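PDB 4EEI: adenylosuccinate lyase from Francisella tularensis subsp. tularensis SCHU S4, which probably catalyses the release of fumarate from adenylosuccinate to give AMP, and a like cleavage of a succinyl-carboxamide intermediate in purine biosynthesis. Local coordinates for residues I229-E234 and M283-V288. Residues are numbered along the deposited sequence; the frame is centred on the assembly and turned at random.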
ATOM      1  N   ILE B 229       1.567   0.509 -15.089  1.00 19.52           N
ATOM      2  CA  ILE B 229       1.681   1.662 -15.981  1.00 15.83           C
ATOM      3  C   ILE B 229       2.135   2.884 -15.181  1.00 18.52           C
ATOM      4  O   ILE B 229       2.960   3.680 -15.648  1.00 18.70           O
ATOM      5  CB  ILE B 229       0.349   1.956 -16.691  1.00 14.61           C
ATOM      6  CG1 ILE B 229       0.021   0.827 -17.671  1.00 18.06           C
ATOM      7  CG2 ILE B 229       0.407   3.312 -17.447  1.00 17.62           C
ATOM      8  CD1 ILE B 229      -1.375   0.904 -18.287  1.00 21.88           C
ATOM      9  N   ALA B 230       1.610   3.021 -13.966  1.00 16.73           N
ATOM     10  CA  ALA B 230       1.962   4.154 -13.117  1.00 20.79           C
ATOM     11  C   ALA B 230       3.459   4.170 -12.812  1.00 20.08           C
ATOM     12  O   ALA B 230       4.084   5.230 -12.784  1.00 19.14           O
ATOM     13  CB  ALA B 230       1.137   4.143 -11.823  1.00 20.02           C
ATOM     14  N   SER B 231       4.036   2.998 -12.578  1.00 19.62           N
ATOM     15  CA  SER B 231       5.489   2.900 -12.403  1.00 18.98           C
ATOM     16  C   SER B 231       6.259   3.294 -13.659  1.00 20.34           C
ATOM     17  O   SER B 231       7.336   3.890 -13.580  1.00 21.87           O
ATOM     18  CB  SER B 231       5.887   1.485 -11.995  1.00 19.22           C
ATOM     19  OG  SER B 231       5.550   1.275 -10.639  1.00 26.84           O
ATOM     20  N   ALA B 232       5.729   2.927 -14.819  1.00 18.49           N
ATOM     21  CA  ALA B 232       6.332   3.327 -16.091  1.00 20.53           C
ATOM     22  C   ALA B 232       6.276   4.846 -16.272  1.00 19.05           C
ATOM     23  O   ALA B 232       7.241   5.476 -16.728  1.00 18.79           O
ATOM     24  CB  ALA B 232       5.620   2.634 -17.244  1.00 19.28           C
ATOM     25  N   ILE B 233       5.129   5.432 -15.940  1.00 16.24           N
ATOM     26  CA  ILE B 233       4.964   6.881 -16.020  1.00 18.36           C
ATOM     27  C   ILE B 233       5.958   7.558 -15.080  1.00 18.11           C
ATOM     28  O   ILE B 233       6.604   8.546 -15.444  1.00 18.46           O
ATOM     29  CB  ILE B 233       3.524   7.294 -15.658  1.00 20.32           C
ATOM     30  CG1 ILE B 233       2.563   6.867 -16.774  1.00 19.64           C
ATOM     31  CG2 ILE B 233       3.424   8.802 -15.413  1.00 22.67           C
ATOM     32  CD1 ILE B 233       1.099   6.998 -16.397  1.00 20.82           C
ATOM     33  N   GLU B 234       6.094   7.021 -13.878  1.00 17.60           N
ATOM     34  CA  GLU B 234       6.967   7.656 -12.892  1.00 20.76           C
ATOM     35  C   GLU B 234       8.430   7.520 -13.275  1.00 18.00           C
ATOM     36  O   GLU B 234       9.210   8.458 -13.104  1.00 17.28           O
ATOM     37  CB  GLU B 234       6.722   7.095 -11.482  1.00 22.19           C
ATOM     38  CG  GLU B 234       7.405   7.930 -10.371  1.00 26.11           C
ATOM     39  CD  GLU B 234       7.043   7.456  -8.966  1.00 34.87           C
ATOM     40  OE1 GLU B 234       6.036   6.729  -8.830  1.00 37.05           O
ATOM     41  OE2 GLU B 234       7.760   7.813  -7.999  1.00 35.31           O
ATOM     42  N   MET B 283      -1.074   8.544  -7.207  0.78 19.20           N
ATOM     43  CA  MET B 283      -2.513   8.344  -7.072  0.78 19.45           C
ATOM     44  C   MET B 283      -2.944   6.988  -7.629  0.78 18.62           C
ATOM     45  O   MET B 283      -3.669   6.245  -6.971  0.78 21.02           O
ATOM     46  CB  MET B 283      -3.285   9.457  -7.789  0.78 17.08           C
ATOM     47  CG  MET B 283      -3.144  10.841  -7.173  0.78 18.47           C
ATOM     48  SD  MET B 283      -3.739  10.933  -5.467  0.78 18.67           S
ATOM     49  CE  MET B 283      -5.329  10.095  -5.608  0.78 26.91           C
ATOM     50  N   LEU B 284      -2.494   6.674  -8.843  1.00 17.30           N
ATOM     51  CA  LEU B 284      -2.837   5.421  -9.520  1.00 18.55           C
ATOM     52  C   LEU B 284      -2.339   4.235  -8.721  1.00 20.86           C
ATOM     53  O   LEU B 284      -3.024   3.212  -8.594  1.00 19.20           O
ATOM     54  CB  LEU B 284      -2.237   5.395 -10.931  1.00 16.58           C
ATOM     55  CG  LEU B 284      -2.849   6.384 -11.923  1.00 19.05           C
ATOM     56  CD1 LEU B 284      -1.987   6.466 -13.187  1.00 19.41           C
ATOM     57  CD2 LEU B 284      -4.265   5.929 -12.290  1.00 19.97           C
ATOM     58  N   ARG B 285      -1.144   4.376  -8.160  1.00 17.69           N
ATOM     59  CA  ARG B 285      -0.558   3.306  -7.376  1.00 17.80           C
ATOM     60  C   ARG B 285      -1.364   3.069  -6.099  1.00 19.22           C
ATOM     61  O   ARG B 285      -1.477   1.936  -5.631  1.00 19.73           O
ATOM     62  CB  ARG B 285       0.907   3.639  -7.063  1.00 25.70           C
ATOM     63  CG  ARG B 285       1.610   2.634  -6.174  1.00 32.17           C
ATOM     64  CD  ARG B 285       3.137   2.763  -6.274  1.00 36.27           C
ATOM     65  NE  ARG B 285       3.637   4.102  -5.953  1.00 34.19           N
ATOM     66  CZ  ARG B 285       4.134   4.947  -6.856  1.00 33.98           C
ATOM     67  NH1 ARG B 285       4.185   4.593  -8.134  1.00 39.17           N
ATOM     68  NH2 ARG B 285       4.580   6.146  -6.490  1.00 25.82           N
ATOM     69  N   SER B 286      -1.947   4.133  -5.551  1.00 16.63           N
ATOM     70  CA  SER B 286      -2.715   4.012  -4.302  1.00 19.71           C
ATOM     71  C   SER B 286      -3.986   3.171  -4.467  1.00 21.50           C
ATOM     72  O   SER B 286      -4.507   2.609  -3.499  1.00 20.27           O
ATOM     73  CB  SER B 286      -3.072   5.410  -3.761  1.00 18.77           C
ATOM     74  OG  SER B 286      -4.122   5.994  -4.513  1.00 21.57           O
ATOM     75  N   HIS B 287      -4.488   3.080  -5.695  1.00 19.06           N
ATOM     76  CA  HIS B 287      -5.742   2.368  -5.945  1.00 18.20           C
ATOM     77  C   HIS B 287      -5.590   0.858  -5.950  1.00 21.25           C
ATOM     78  O   HIS B 287      -6.582   0.137  -5.800  1.00 19.61           O
ATOM     79  CB  HIS B 287      -6.331   2.792  -7.292  1.00 16.49           C
ATOM     80  CG  HIS B 287      -6.727   4.229  -7.361  1.00 18.85           C
ATOM     81  ND1 HIS B 287      -6.835   4.907  -8.553  1.00 18.63           N
ATOM     82  CD2 HIS B 287      -7.057   5.124  -6.389  1.00 20.39           C
ATOM     83  CE1 HIS B 287      -7.209   6.156  -8.322  1.00 19.52           C
ATOM     84  NE2 HIS B 287      -7.355   6.307  -7.015  1.00 19.33           N
ATOM     85  N   VAL B 288      -4.367   0.378  -6.173  1.00 20.84           N
ATOM     86  CA  VAL B 288      -4.127  -1.056  -6.253  1.00 20.86           C
ATOM     87  C   VAL B 288      -4.573  -1.775  -4.978  1.00 21.93           C
ATOM     88  O   VAL B 288      -5.266  -2.784  -5.045  1.00 17.91           O
ATOM     89  CB  VAL B 288      -2.650  -1.384  -6.575  1.00 19.04           C
ATOM     90  CG1 VAL B 288      -2.432  -2.869  -6.553  1.00 23.36           C
ATOM     91  CG2 VAL B 288      -2.268  -0.819  -7.953  1.00 20.17           C
TER
HETATM   92  O   HOH W   1       3.486   2.148  -9.542  1.00 29.33           O
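Glu234 OE1 is gripped by both terminal nitrogens of Arg285, 2.8 Å from NH2 and 2.9 Å from NH1, in an end-on salt bridge that converges on this one carboxylate oxygen. The two donors meet it differently: NH2 approaches Glu234 OE1 on its syn lone pair, the side of OE2, while NH1 arrives nearly along the C-O axis. With one oxygen sitting between the two N-H groups, neither N-H points straight at it, and both bonds are well bent, the one from NH1 to 136°. The carboxylate and guanidinium planes are 36° apart. Glu234 reaches over with its chain extended beyond CG, whereas Arg285 bends at chi3, and the two side chains cross at about a right angle. Arg285 NH1 also donates to a water oxygen in the guanidinium plane, 2.9 Å away; the same water lies unusually close to Ser231 OG, a short contact of undecided direction that links the two side chains. Two more subunits join here: Ser231 OG is hydrogen-bonded to Leu292 O of a second subunit, and Arg285 NH2 forms a salt bridge with Glu293 of a third. With carboxylates from two chains beside it, the buried guanidinium is probably kept firmly charged.

Next to this polar patch the helices meet through aliphatic side chains, the small Ala230 letting Leu284 come close. Ala230 CB meets Leu284 CB at 3.7 Å, with Leu284 CD1 a little farther off; Leu284 CD1 lies 4.5 Å from Ile233 CD1, a looser contact. Leu284 also packs on Asn316 and Ile319 of helix 304-333.

The segment axes run antiparallel at 156°, 9.3 Å apart at closest approach. Such long, nearly antiparallel helices form the central bundle of the fumarase/aspartase (lyase 1) superfamily, whose four subunits associate through these helices into a tetrameric core.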